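Local atomic coordinates of alpha-glucosidase (Bacteroides thetaiotaomicron, PDB entry 5XFM), a protein that hydrolyses beta-L-arabinopyranosides and alpha-galactosides as a bifunctional, calcium-binding member of glycoside hydrolase family 97. Residues Q159-M163 / M238-N243; K170-E174 / G434-R439; T194-L198 / L208-T212; F359-S365 / G399-F405; S451-S457 / S486-G491. The protein carries 1 engineered substitution. All blocks are in the same frame, centred on the assembly; numbering follows the deposited sequence.

Contact 1 (Q159-M163 / M238-N243); sequences QSDAM and MAEENN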
# COMPACT_ATOMS: atom_id res chain seq x y z
N GLN A 159 10.37 -3.90 -10.85
CA GLN A 159 9.48 -3.32 -11.84
C GLN A 159 9.55 -4.15 -13.12
O GLN A 159 10.64 -4.51 -13.57
CB GLN A 159 9.85 -1.85 -12.09
CG GLN A 159 9.12 -1.21 -13.26
CD GLN A 159 7.64 -1.04 -13.02
OE1 GLN A 159 6.91 -2.01 -12.81
NE2 GLN A 159 7.17 0.21 -13.09
N SER A 160 8.40 -4.46 -13.72
CA SER A 160 8.39 -5.33 -14.90
C SER A 160 8.72 -4.57 -16.18
O SER A 160 8.88 -3.35 -16.17
CB SER A 160 7.03 -6.03 -15.05
OG SER A 160 6.01 -5.13 -15.45
N ASP A 161 8.84 -5.30 -17.29
CA ASP A 161 8.85 -4.68 -18.60
C ASP A 161 7.50 -4.01 -18.80
O ASP A 161 6.55 -4.27 -18.06
CB ASP A 161 9.09 -5.70 -19.72
CG ASP A 161 10.43 -6.40 -19.61
OD1 ASP A 161 11.45 -5.71 -19.40
OD2 ASP A 161 10.47 -7.64 -19.75
N ALA A 162 7.44 -3.11 -19.78
CA ALA A 162 6.18 -2.47 -20.13
C ALA A 162 5.45 -3.31 -21.17
O ALA A 162 6.09 -3.91 -22.03
CB ALA A 162 6.41 -1.05 -20.64
N MET A 163 4.12 -3.34 -21.08
CA MET A 163 3.25 -3.96 -22.09
C MET A 163 3.41 -5.48 -22.19
O MET A 163 3.24 -6.05 -23.26
CB MET A 163 3.48 -3.35 -23.48
CG MET A 163 3.64 -1.83 -23.52
SD MET A 163 2.41 -0.95 -22.55
CE MET A 163 0.87 -1.47 -23.31
N MET A 238 9.10 4.36 -17.45
CA MET A 238 9.65 3.99 -18.74
C MET A 238 8.79 4.53 -19.89
O MET A 238 7.57 4.61 -19.77
CB MET A 238 9.77 2.47 -18.84
CG MET A 238 10.61 1.88 -17.72
SD MET A 238 10.40 0.11 -17.54
CE MET A 238 8.68 0.02 -17.06
N ALA A 239 9.44 4.91 -20.99
CA ALA A 239 8.76 5.48 -22.13
C ALA A 239 7.74 4.52 -22.74
O ALA A 239 6.71 4.95 -23.27
CB ALA A 239 9.79 5.90 -23.18
N GLU A 240 8.01 3.23 -22.64
CA GLU A 240 7.13 2.23 -23.23
C GLU A 240 5.83 2.04 -22.46
O GLU A 240 4.94 1.34 -22.93
CB GLU A 240 7.85 0.89 -23.36
CG GLU A 240 9.01 0.88 -24.35
CD GLU A 240 10.29 1.43 -23.74
OE1 GLU A 240 10.29 1.76 -22.53
OE2 GLU A 240 11.30 1.53 -24.47
N GLU A 241 5.72 2.63 -21.27
CA GLU A 241 4.49 2.50 -20.48
C GLU A 241 3.33 3.23 -21.17
O GLU A 241 3.55 4.05 -22.07
CB GLU A 241 4.69 3.03 -19.06
CG GLU A 241 5.59 2.17 -18.18
CD GLU A 241 5.74 2.72 -16.77
OE1 GLU A 241 4.71 2.82 -16.05
OE2 GLU A 241 6.88 3.07 -16.38
N ASN A 242 2.10 2.91 -20.76
CA ASN A 242 0.90 3.51 -21.36
C ASN A 242 0.87 3.28 -22.87
O ASN A 242 0.38 4.12 -23.63
CB ASN A 242 0.84 5.01 -21.05
CG ASN A 242 -0.56 5.58 -21.15
OD1 ASN A 242 -1.55 4.90 -20.89
ND2 ASN A 242 -0.65 6.85 -21.54
N ASN A 243 1.43 2.15 -23.28
CA ASN A 243 1.59 1.80 -24.70
C ASN A 243 2.38 2.84 -25.50
O ASN A 243 2.22 2.95 -26.71
CB ASN A 243 0.23 1.57 -25.34
CG ASN A 243 0.30 0.63 -26.52
OD1 ASN A 243 1.16 -0.25 -26.59
ND2 ASN A 243 -0.62 0.79 -27.45
O HOH W 1 4.51 1.59 -13.50
O HOH W 2 7.99 3.01 -13.95

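Contact 2 (K170-E174 / G434-R439); sequences KPSYE and GCTLPR. With CA (calcium ion), chain E.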
# COMPACT_ATOMS: atom_id res chain seq x y z
N LYS A 170 0.75 -4.77 -18.11
CA LYS A 170 1.85 -4.45 -17.20
C LYS A 170 2.55 -3.16 -17.64
O LYS A 170 2.55 -2.83 -18.83
CB LYS A 170 2.83 -5.63 -17.10
CG LYS A 170 2.42 -6.59 -15.98
CD LYS A 170 3.27 -7.84 -15.90
CE LYS A 170 2.72 -8.76 -14.81
NZ LYS A 170 3.70 -9.74 -14.26
N PRO A 171 3.17 -2.43 -16.69
CA PRO A 171 3.32 -2.74 -15.26
C PRO A 171 2.04 -2.62 -14.45
O PRO A 171 1.18 -1.79 -14.77
CB PRO A 171 4.34 -1.69 -14.78
CG PRO A 171 5.00 -1.16 -16.04
CD PRO A 171 3.90 -1.21 -17.06
N SER A 172 1.92 -3.43 -13.40
CA SER A 172 0.73 -3.42 -12.55
C SER A 172 1.07 -3.69 -11.09
O SER A 172 0.20 -4.04 -10.29
CB SER A 172 -0.30 -4.45 -13.05
OG SER A 172 0.30 -5.71 -13.31
N TYR A 173 2.35 -3.52 -10.75
CA TYR A 173 2.84 -3.68 -9.39
C TYR A 173 2.46 -5.05 -8.84
O TYR A 173 1.98 -5.19 -7.72
CB TYR A 173 2.30 -2.55 -8.49
CG TYR A 173 3.04 -1.25 -8.70
CD1 TYR A 173 3.11 -0.67 -9.97
CD2 TYR A 173 3.65 -0.59 -7.64
CE1 TYR A 173 3.78 0.51 -10.17
CE2 TYR A 173 4.33 0.61 -7.84
CZ TYR A 173 4.39 1.15 -9.11
OH TYR A 173 5.05 2.33 -9.33
N GLU A 174 2.66 -6.06 -9.67
CA GLU A 174 2.31 -7.43 -9.31
C GLU A 174 3.50 -8.37 -9.48
O GLU A 174 3.47 -9.30 -10.27
CB GLU A 174 1.11 -7.90 -10.15
CG GLU A 174 -0.24 -7.46 -9.58
CD GLU A 174 -1.38 -7.51 -10.58
OE1 GLU A 174 -1.14 -7.71 -11.79
OE2 GLU A 174 -2.55 -7.39 -10.16
N GLY A 434 -5.03 -3.39 -10.80
CA GLY A 434 -4.15 -3.38 -11.95
C GLY A 434 -3.45 -2.05 -12.01
O GLY A 434 -3.37 -1.41 -13.06
N CYS A 435 -2.91 -1.65 -10.86
CA CYS A 435 -2.63 -0.24 -10.59
C CYS A 435 -1.30 -0.02 -9.92
O CYS A 435 -0.58 -0.96 -9.57
CB CYS A 435 -3.74 0.35 -9.71
SG CYS A 435 -3.89 -0.47 -8.09
N THR A 436 -0.98 1.26 -9.72
CA THR A 436 0.25 1.63 -9.06
C THR A 436 0.05 1.71 -7.55
O THR A 436 -1.09 1.70 -7.06
CB THR A 436 0.77 2.96 -9.57
OG1 THR A 436 2.10 3.19 -9.08
CG2 THR A 436 -0.16 4.11 -9.17
N LEU A 437 1.17 1.79 -6.83
CA LEU A 437 1.16 1.93 -5.39
C LEU A 437 0.45 3.22 -4.99
O LEU A 437 0.64 4.25 -5.64
CB LEU A 437 2.59 1.94 -4.84
CG LEU A 437 2.79 2.04 -3.33
CD1 LEU A 437 2.55 0.67 -2.73
CD2 LEU A 437 4.18 2.57 -2.95
N PRO A 438 -0.39 3.18 -3.94
CA PRO A 438 -1.01 4.40 -3.42
C PRO A 438 0.04 5.24 -2.70
O PRO A 438 0.90 4.69 -2.01
CB PRO A 438 -2.07 3.87 -2.45
CG PRO A 438 -1.51 2.57 -1.99
CD PRO A 438 -0.82 1.98 -3.19
N ARG A 439 -0.00 6.55 -2.88
CA ARG A 439 1.04 7.39 -2.32
C ARG A 439 0.45 8.43 -1.37
O ARG A 439 0.39 9.62 -1.69
CB ARG A 439 1.84 8.03 -3.45
CG ARG A 439 2.93 7.11 -4.01
CD ARG A 439 2.97 7.20 -5.52
NE ARG A 439 4.11 6.54 -6.15
CZ ARG A 439 4.03 5.43 -6.89
NH1 ARG A 439 2.87 4.83 -7.07
NH2 ARG A 439 5.13 4.93 -7.44
CA CA E . -4.99 -7.78 -10.73
O HOH W 3 -1.05 -0.11 -13.60
O HOH W 4 -2.45 -4.19 -9.38
O HOH W 5 -3.90 -8.96 -12.66
O HOH W 6 -5.16 -6.31 -12.57
O HOH W 7 -6.08 -9.67 -12.57
O HOH W 8 -7.36 -7.39 -10.57

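Contact 3 (T194-L198 / L208-T212); sequences TFPCL and LVSET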
# COMPACT_ATOMS: atom_id res chain seq x y z
N THR A 194 9.95 -1.35 -7.60
CA THR A 194 8.88 -0.43 -7.25
C THR A 194 8.78 -0.25 -5.74
O THR A 194 9.10 -1.16 -4.97
CB THR A 194 7.51 -0.88 -7.81
OG1 THR A 194 7.15 -2.15 -7.25
CG2 THR A 194 7.57 -0.95 -9.32
N PHE A 195 8.34 0.94 -5.33
CA PHE A 195 8.16 1.29 -3.93
C PHE A 195 7.05 0.46 -3.29
O PHE A 195 6.16 -0.02 -4.00
CB PHE A 195 7.85 2.79 -3.77
CG PHE A 195 9.01 3.69 -4.09
CD1 PHE A 195 10.25 3.49 -3.50
CD2 PHE A 195 8.86 4.75 -4.98
CE1 PHE A 195 11.32 4.32 -3.79
CE2 PHE A 195 9.93 5.58 -5.27
CZ PHE A 195 11.16 5.37 -4.67
N PRO A 196 7.11 0.27 -1.96
CA PRO A 196 8.22 0.68 -1.10
C PRO A 196 9.32 -0.37 -1.08
O PRO A 196 9.11 -1.50 -1.54
CB PRO A 196 7.56 0.84 0.27
CG PRO A 196 6.47 -0.19 0.25
CD PRO A 196 5.95 -0.19 -1.17
N CYS A 197 10.48 0.00 -0.56
CA CYS A 197 11.65 -0.86 -0.63
C CYS A 197 12.30 -1.02 0.74
O CYS A 197 12.71 -0.05 1.36
CB CYS A 197 12.65 -0.28 -1.62
SG CYS A 197 11.98 -0.09 -3.27
N LEU A 198 12.41 -2.27 1.20
CA LEU A 198 12.91 -2.55 2.54
C LEU A 198 14.37 -2.99 2.53
O LEU A 198 14.78 -3.83 1.73
CB LEU A 198 12.05 -3.62 3.22
CG LEU A 198 12.43 -3.95 4.67
CD1 LEU A 198 12.33 -2.71 5.58
CD2 LEU A 198 11.58 -5.07 5.23
N LEU A 208 13.15 1.73 5.27
CA LEU A 208 12.15 1.61 4.22
C LEU A 208 12.09 2.87 3.37
O LEU A 208 11.78 3.96 3.87
CB LEU A 208 10.77 1.35 4.83
CG LEU A 208 9.63 1.13 3.83
CD1 LEU A 208 9.69 -0.25 3.17
CD2 LEU A 208 8.28 1.36 4.50
N VAL A 209 12.38 2.73 2.08
CA VAL A 209 12.37 3.84 1.14
C VAL A 209 11.06 3.88 0.34
O VAL A 209 10.65 2.87 -0.23
CB VAL A 209 13.56 3.75 0.16
CG1 VAL A 209 13.45 4.77 -0.95
CG2 VAL A 209 14.88 3.89 0.92
N SER A 210 10.39 5.03 0.32
CA SER A 210 9.18 5.15 -0.49
C SER A 210 8.97 6.58 -0.95
O SER A 210 9.89 7.40 -0.92
CB SER A 210 7.96 4.66 0.29
OG SER A 210 6.90 4.34 -0.59
N GLU A 211 7.76 6.89 -1.41
CA GLU A 211 7.43 8.26 -1.76
C GLU A 211 5.94 8.50 -1.53
O GLU A 211 5.13 7.57 -1.62
CB GLU A 211 7.79 8.56 -3.22
CG GLU A 211 6.80 8.02 -4.23
CD GLU A 211 7.14 8.38 -5.66
OE1 GLU A 211 7.81 9.40 -5.88
OE2 GLU A 211 6.72 7.62 -6.57
N THR A 212 5.58 9.74 -1.22
CA THR A 212 4.18 10.08 -1.01
C THR A 212 3.83 11.46 -1.54
O THR A 212 4.72 12.28 -1.80
CB THR A 212 3.82 10.01 0.48
OG1 THR A 212 2.40 10.15 0.64
CG2 THR A 212 4.53 11.11 1.26

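Contact 4 (F359-S365 / G399-F405); sequences FLWYSSS and GIKVDFF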
# COMPACT_ATOMS: atom_id res chain seq x y z
N PHE A 359 -20.80 -2.69 -5.24
CA PHE A 359 -19.66 -2.11 -5.93
C PHE A 359 -19.65 -2.69 -7.33
O PHE A 359 -19.87 -3.89 -7.50
CB PHE A 359 -18.35 -2.44 -5.22
CG PHE A 359 -17.99 -1.51 -4.11
CD1 PHE A 359 -18.80 -1.40 -2.99
CD2 PHE A 359 -16.80 -0.78 -4.15
CE1 PHE A 359 -18.46 -0.56 -1.96
CE2 PHE A 359 -16.45 0.06 -3.11
CZ PHE A 359 -17.28 0.17 -2.01
N LEU A 360 -19.42 -1.85 -8.33
CA LEU A 360 -19.34 -2.34 -9.70
C LEU A 360 -17.95 -2.18 -10.30
O LEU A 360 -17.27 -1.16 -10.07
CB LEU A 360 -20.38 -1.65 -10.59
CG LEU A 360 -21.84 -1.89 -10.19
CD1 LEU A 360 -22.78 -1.26 -11.21
CD2 LEU A 360 -22.10 -3.38 -10.06
N TRP A 361 -17.53 -3.21 -11.05
CA TRP A 361 -16.24 -3.26 -11.74
C TRP A 361 -16.25 -2.45 -13.03
O TRP A 361 -17.19 -2.54 -13.84
CB TRP A 361 -15.88 -4.72 -12.07
CG TRP A 361 -14.47 -4.93 -12.58
CD1 TRP A 361 -13.38 -5.31 -11.84
CD2 TRP A 361 -14.01 -4.82 -13.94
NE1 TRP A 361 -12.27 -5.42 -12.65
CE2 TRP A 361 -12.63 -5.13 -13.94
CE3 TRP A 361 -14.62 -4.48 -15.15
CZ2 TRP A 361 -11.86 -5.11 -15.11
CZ3 TRP A 361 -13.85 -4.46 -16.30
CH2 TRP A 361 -12.49 -4.77 -16.27
N TYR A 362 -15.22 -1.63 -13.21
CA TYR A 362 -14.99 -0.94 -14.48
C TYR A 362 -13.54 -1.08 -14.90
O TYR A 362 -12.65 -1.14 -14.05
CB TYR A 362 -15.35 0.55 -14.36
CG TYR A 362 -16.83 0.84 -14.41
CD1 TYR A 362 -17.63 0.66 -13.29
CD2 TYR A 362 -17.42 1.31 -15.58
CE1 TYR A 362 -18.99 0.93 -13.34
CE2 TYR A 362 -18.78 1.58 -15.64
CZ TYR A 362 -19.56 1.38 -14.51
OH TYR A 362 -20.91 1.65 -14.56
N SER A 363 -13.29 -1.12 -16.21
CA SER A 363 -11.92 -0.95 -16.68
C SER A 363 -11.65 0.54 -16.82
O SER A 363 -12.49 1.30 -17.31
CB SER A 363 -11.68 -1.65 -18.02
OG SER A 363 -10.29 -1.59 -18.37
N SER A 364 -10.48 0.97 -16.35
CA SER A 364 -10.04 2.34 -16.60
C SER A 364 -9.74 2.49 -18.07
O SER A 364 -9.73 3.59 -18.62
CB SER A 364 -8.79 2.67 -15.79
OG SER A 364 -7.66 2.06 -16.38
N SER A 365 -9.52 1.35 -18.71
CA SER A 365 -8.88 1.30 -20.02
C SER A 365 -9.78 1.73 -21.17
O SER A 365 -10.91 1.27 -21.34
CB SER A 365 -8.33 -0.11 -20.29
OG SER A 365 -9.37 -1.06 -20.43
N GLY A 399 -20.07 2.12 -4.75
CA GLY A 399 -18.64 2.04 -5.02
C GLY A 399 -18.29 1.50 -6.39
O GLY A 399 -19.10 0.84 -7.04
N ILE A 400 -17.07 1.80 -6.84
CA ILE A 400 -16.57 1.23 -8.07
C ILE A 400 -15.17 0.65 -7.92
O ILE A 400 -14.34 1.15 -7.15
CB ILE A 400 -16.55 2.25 -9.23
CG1 ILE A 400 -15.75 3.50 -8.85
CG2 ILE A 400 -17.95 2.62 -9.62
CD1 ILE A 400 -15.51 4.42 -10.02
N LYS A 401 -14.93 -0.44 -8.65
CA LYS A 401 -13.61 -1.04 -8.72
C LYS A 401 -13.04 -0.83 -10.12
O LYS A 401 -13.57 -1.38 -11.09
CB LYS A 401 -13.69 -2.53 -8.37
CG LYS A 401 -12.38 -3.29 -8.55
CD LYS A 401 -12.56 -4.77 -8.26
CE LYS A 401 -11.30 -5.55 -8.57
NZ LYS A 401 -11.45 -7.00 -8.31
N VAL A 402 -11.98 -0.03 -10.22
CA VAL A 402 -11.43 0.37 -11.51
C VAL A 402 -10.07 -0.27 -11.79
O VAL A 402 -9.14 -0.15 -10.99
CB VAL A 402 -11.27 1.90 -11.61
CG1 VAL A 402 -10.86 2.29 -13.01
CG2 VAL A 402 -12.58 2.60 -11.21
N ASP A 403 -9.95 -0.93 -12.94
CA ASP A 403 -8.84 -1.86 -13.19
C ASP A 403 -7.98 -1.48 -14.40
O ASP A 403 -8.36 -0.63 -15.20
CB ASP A 403 -9.39 -3.27 -13.37
CG ASP A 403 -8.46 -4.33 -12.81
OD1 ASP A 403 -7.23 -4.10 -12.82
OD2 ASP A 403 -8.96 -5.39 -12.36
N PHE A 404 -6.81 -2.11 -14.49
CA PHE A 404 -5.96 -2.09 -15.69
C PHE A 404 -5.47 -0.71 -16.16
O PHE A 404 -5.65 -0.35 -17.31
CB PHE A 404 -6.68 -2.77 -16.87
CG PHE A 404 -7.03 -4.21 -16.63
CD1 PHE A 404 -6.07 -5.11 -16.20
CD2 PHE A 404 -8.32 -4.66 -16.84
CE1 PHE A 404 -6.40 -6.43 -15.98
CE2 PHE A 404 -8.65 -5.98 -16.62
CZ PHE A 404 -7.69 -6.87 -16.19
N PHE A 405 -4.81 0.03 -15.28
CA PHE A 405 -4.28 1.34 -15.66
C PHE A 405 -3.00 1.25 -16.49
O PHE A 405 -2.39 0.18 -16.61
CB PHE A 405 -4.04 2.20 -14.42
CG PHE A 405 -5.30 2.73 -13.79
CD1 PHE A 405 -6.02 1.95 -12.89
CD2 PHE A 405 -5.77 3.99 -14.10
CE1 PHE A 405 -7.18 2.43 -12.29
CE2 PHE A 405 -6.94 4.48 -13.51
CZ PHE A 405 -7.64 3.70 -12.60

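Contact 5 (S451-S457 / S486-G491); sequences SEAVLAS and SMEFGG. With CA (calcium ion), chain E.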
# COMPACT_ATOMS: atom_id res chain seq x y z
N SER A 451 -6.29 -0.02 -2.86
CA SER A 451 -5.60 -0.32 -4.11
C SER A 451 -5.11 -1.77 -4.13
O SER A 451 -4.88 -2.38 -3.08
CB SER A 451 -4.41 0.61 -4.32
OG SER A 451 -4.82 1.94 -4.59
N GLU A 452 -4.91 -2.31 -5.33
CA GLU A 452 -4.34 -3.65 -5.43
C GLU A 452 -2.82 -3.51 -5.27
O GLU A 452 -2.30 -3.61 -4.16
CB GLU A 452 -4.73 -4.32 -6.76
CG GLU A 452 -4.40 -5.82 -6.86
CD GLU A 452 -4.76 -6.38 -8.23
OE1 GLU A 452 -4.71 -5.62 -9.21
OE2 GLU A 452 -5.08 -7.59 -8.32
N ALA A 453 -2.12 -3.22 -6.37
CA ALA A 453 -0.67 -3.00 -6.37
C ALA A 453 0.08 -4.07 -5.58
O ALA A 453 1.01 -3.77 -4.84
CB ALA A 453 -0.34 -1.62 -5.81
N VAL A 454 -0.32 -5.32 -5.78
CA VAL A 454 0.27 -6.46 -5.09
C VAL A 454 -0.20 -7.72 -5.78
O VAL A 454 -1.21 -7.71 -6.50
CB VAL A 454 -0.14 -6.50 -3.59
CG1 VAL A 454 -1.61 -6.84 -3.44
CG2 VAL A 454 0.70 -7.50 -2.81
N LEU A 455 0.54 -8.81 -5.60
CA LEU A 455 0.09 -10.12 -6.02
C LEU A 455 -1.04 -10.54 -5.09
O LEU A 455 -0.81 -11.05 -4.00
CB LEU A 455 1.26 -11.11 -6.01
CG LEU A 455 2.16 -10.92 -7.23
CD1 LEU A 455 3.50 -11.59 -7.06
CD2 LEU A 455 1.45 -11.47 -8.46
N ALA A 456 -2.27 -10.30 -5.53
CA ALA A 456 -3.44 -10.55 -4.69
C ALA A 456 -3.82 -12.03 -4.67
O ALA A 456 -3.19 -12.86 -5.34
CB ALA A 456 -4.62 -9.71 -5.15
N SER A 457 -4.84 -12.35 -3.89
CA SER A 457 -5.31 -13.71 -3.70
C SER A 457 -5.72 -14.41 -5.00
O SER A 457 -5.73 -15.64 -5.07
CB SER A 457 -6.47 -13.72 -2.70
OG SER A 457 -7.61 -13.09 -3.25
N SER A 486 -3.30 1.25 2.03
CA SER A 486 -4.34 0.24 1.92
C SER A 486 -4.04 -0.77 0.83
O SER A 486 -3.66 -0.41 -0.28
CB SER A 486 -5.70 0.89 1.64
OG SER A 486 -6.15 1.66 2.73
N MET A 487 -4.23 -2.04 1.17
CA MET A 487 -3.97 -3.14 0.25
C MET A 487 -5.21 -4.02 0.10
O MET A 487 -5.59 -4.74 1.02
CB MET A 487 -2.79 -3.97 0.76
CG MET A 487 -2.35 -5.08 -0.16
SD MET A 487 -0.93 -5.93 0.54
CE MET A 487 -1.67 -6.69 1.99
N GLU A 488 -5.86 -3.93 -1.06
CA GLU A 488 -7.07 -4.70 -1.32
C GLU A 488 -6.69 -6.09 -1.80
O GLU A 488 -6.58 -6.34 -3.01
CB GLU A 488 -7.96 -4.01 -2.36
CG GLU A 488 -9.33 -3.63 -1.82
CD GLU A 488 -10.32 -4.80 -1.84
OE1 GLU A 488 -10.19 -5.69 -2.71
OE2 GLU A 488 -11.21 -4.85 -0.97
N PHE A 489 -6.46 -6.99 -0.85
CA PHE A 489 -5.82 -8.27 -1.15
C PHE A 489 -6.82 -9.35 -1.56
O PHE A 489 -6.49 -10.26 -2.32
CB PHE A 489 -5.00 -8.73 0.06
CG PHE A 489 -4.21 -9.99 -0.18
CD1 PHE A 489 -2.98 -9.94 -0.82
CD2 PHE A 489 -4.71 -11.22 0.23
CE1 PHE A 489 -2.26 -11.10 -1.04
CE2 PHE A 489 -3.99 -12.38 0.01
CZ PHE A 489 -2.76 -12.32 -0.63
N GLY A 490 -8.05 -9.26 -1.05
CA GLY A 490 -9.05 -10.29 -1.32
C GLY A 490 -8.77 -11.59 -0.59
O GLY A 490 -9.04 -12.68 -1.09
N GLY A 491 -8.23 -11.47 0.62
CA GLY A 491 -7.81 -12.61 1.41
C GLY A 491 -8.92 -13.36 2.14
O GLY A 491 -10.11 -13.14 1.91
CA CA E . -4.99 -7.78 -10.73
O HOH W 6 -5.16 -6.31 -12.57
O HOH W 5 -3.90 -8.96 -12.66
O HOH W 7 -6.08 -9.67 -12.57
O HOH W 8 -7.36 -7.39 -10.57

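Contact 1 (Q159-M163 / M238-N243)
A type I beta turn from Met238 to Glu241 in the family's N-terminal region packs against the loop 159-163, with Ala162 and Met163 resting on it and Met238 reaching back toward Ser160. No direct hydrogen bond joins the two loops; sulfur, methyl groups and two waters do the work. Ala162 CB lies 3.6 Å from Glu240 CB, and the small methyl lets the backbones come close here. Met163 is bent at chi2 (-46°) and chi3 (-60°), which brings SD within 3.4 Å of Glu240 O and 3.3 Å of Asn243 N, while CE touches OD1 of the Asn243 amide, which Arg168 also holds. A flexible, polarisable thioether suits such a mixed surface. Met238 and Gln159 approach from opposite directions, Met238 CE meeting Gln159 CG at 4.0 Å and Ser160 O at 3.5 Å. The polar ends are bridged by water: Gln159 NE2 donates to both molecules, and each donates in turn to one carboxylate oxygen of Glu241, OE1 at 2.8 Å and OE2 at 2.7 Å. Glu241 OE2 also accepts from Met238 N, which ties the turn together. The loop 159-163 runs between strands 153-156 and 178-182, the turn follows strand 231-235 before strand 251-253, and Arg222 of strand 222-223 packs against both Gln159 and Met238.

Contact 2 (K170-E174 / G434-R439)
Tyr173 reaches across from the loop 170-174 to lie along Thr436. Its CB sits 3.5 Å from Cys435 O; CG, anti to the carbonyl carbon (chi1 -77°), turns the ring toward Thr436. Thr436 CA stands over one face, 3.9 Å from the ring centroid, and Leu437 N covers the same face nearer CD2 and CE2. CE2 also touches Leu437 CB at 3.7 Å. At the tip, CZ approaches Thr436 OG1, and OH accepts a nearly straight bond (175°) from Arg439 NH2, 3.2 Å away and in the guanidinium plane; Asp408 also bonds OH. Tyrosine gives a flat wall for backbone and a polar end for a buried charge network. Arg439 NH1 bonds Thr436 OG1 (2.7 Å), and Glu211 and Ser221 also hold the guanidinium. Next along the chain, Glu174 OE2 binds calcium at 2.5 Å, with OE1 held by Ser172 OG. The contact lies between the loop before strand 178-182 of an N-terminal antiparallel sheet and the loop from barrel strand 429-432 to helix 441-444.

Contact 3 (T194-L198 / L208-T212)
The Phe195 ring, with CG anti to the carbonyl carbon (chi1 -69°), is turned onto the backbone of Ser210, whose CA lies over its face 4.0 Å from the centroid, with Glu211 N on the same side. CE1 reaches Val209 CG1 at 3.6 Å, and CD2 meets the Glu211 side chain, whose carboxylate plane is turned 60° from the ring. Pro196, after a cis peptide bond, sets its CB 3.8 Å from Leu208 CD1. These contacts close the open end of an antiparallel beta hairpin, strands 197-200 and 206-212, in a sheet of the N-terminal, mutarotase-like region. Cys197 and Val209 form its hydrogen-bonded pair, N to O 2.9 Å each way; Leu198 and Leu208 form the next, non-hydrogen-bonded pair, with side chains on the other side of the sheet. Were Phe195 cut back to an alanine, Ser210 would probably lose this cover and Val209 CG1 the ring carbon it packs on. Further out, salt bridges to Arg261 and Arg439 anchor Glu211, while strand 153-156 flanks Leu198 and strand 256-266 flanks Leu208.

Contact 4 (F359-S365 / G399-F405)
Phe359 lays one ring face over Gly399 CA, 3.5 Å from the ring centroid, and Trp361 has Lys401 O over a face, with Asp403 OD2 and Phe404 CE2 near the plane at its edge. At the other end, Ser364 CB stands over the centre of the Phe405 ring. The strands so framed, 357-363 and 399-403, are neighbouring parallel strands of the TIM barrel of the glycoside hydrolase 97 region, linked by helix 382-395 in a beta-alpha-beta crossover. Gly399 suits its place because a beta carbon there would collide with Phe359 CE2. Their backbones pair in parallel register: Tyr362 N to Lys401 O, at 2.7 Å, is nearly straight (174°), and Lys401 N returns the pattern to Leu360 O. On the face with Trp361, CG is anti to the backbone N (chi1 -170°), which swings the indole across toward the second strand. CD1 then lies 3.7 Å from Lys401 CD, the extended lysine chain crossing it at a slant, and NE1 gives a weak bond to Asp403 OD2. CZ2 meets Phe404 CE2 at 3.7 Å. On the other face, Ile400 and the Tyr362 ring pack against residues of helix 382-395, branched aliphatic and aromatic ring filling the layer between strand and helix. Where the strands end, one carbonyl takes two donors from one residue: Asp403 O accepts Ser364 N at 2.9 Å and Ser364 OG at 3.0 Å.

Contact 5 (S451-S457 / S486-G491)
Around the calcium site, the loop 451-457 is backed by the loop 486-491, with Ser451, Val454 and Ser457 each touching it. Glu452 faces the metal: its extended side chain binds calcium through both oxygens, OE2 at 2.4 Å and OE1 at 2.7 Å. Glu174 and Glu458 complete the protein ligands, and Gly434 N donates to OE1. Behind it, the backbones are tied at both ends. Glu488 N bonds Ser451 O at 2.7 Å, nearly straight at 176°, with Glu488 at the centre of an inverse gamma turn. These loops lie in the TIM-barrel region, the first leaving barrel strand 448-451 for helix 458-462. There, Ser457 N bonds Phe489 O and Ser457 OG reaches Gly490 O at 2.6 Å, from above the carbonyl plane; a small hydroxyl fits this tight corner. Phe489 has CG anti to the backbone N (chi1 -176°), which carries its ring over the 456-457 backbone, Ser457 N above its centre and Val454 CG1 at its edge. With a serine at Phe489, the backbone at Ala456 and Ser457 is likely to lose this cover and Val454 an apolar neighbour. Val454 CG1 also packs crosswise on Met487 CG at 3.8 Å, while Arg481 holds the carbonyls of Glu452 and Ala453.

How the contacts relate
Contacts 2 to 5 are buried, whereas contact 1 lies partly exposed near the protein surface and relies on waters and sulfur. Contacts 1 and 3 stay within the N-terminal region and contacts 4 and 5 within the barrel; contact 2 alone spans the two. It touches all the others: Lys170 O meets Met163 N of contact 1, Leu437 CD2 packs on Phe195 O of contact 3, Gly434 O accepts from Phe405 N of contact 4, and calcium is shared with contact 5. Strand pairing runs through contact 4, whereas contact 3 has one bonded pair beside a packed aromatic end; the loops of contacts 2 and 5 carry the metal chemistry.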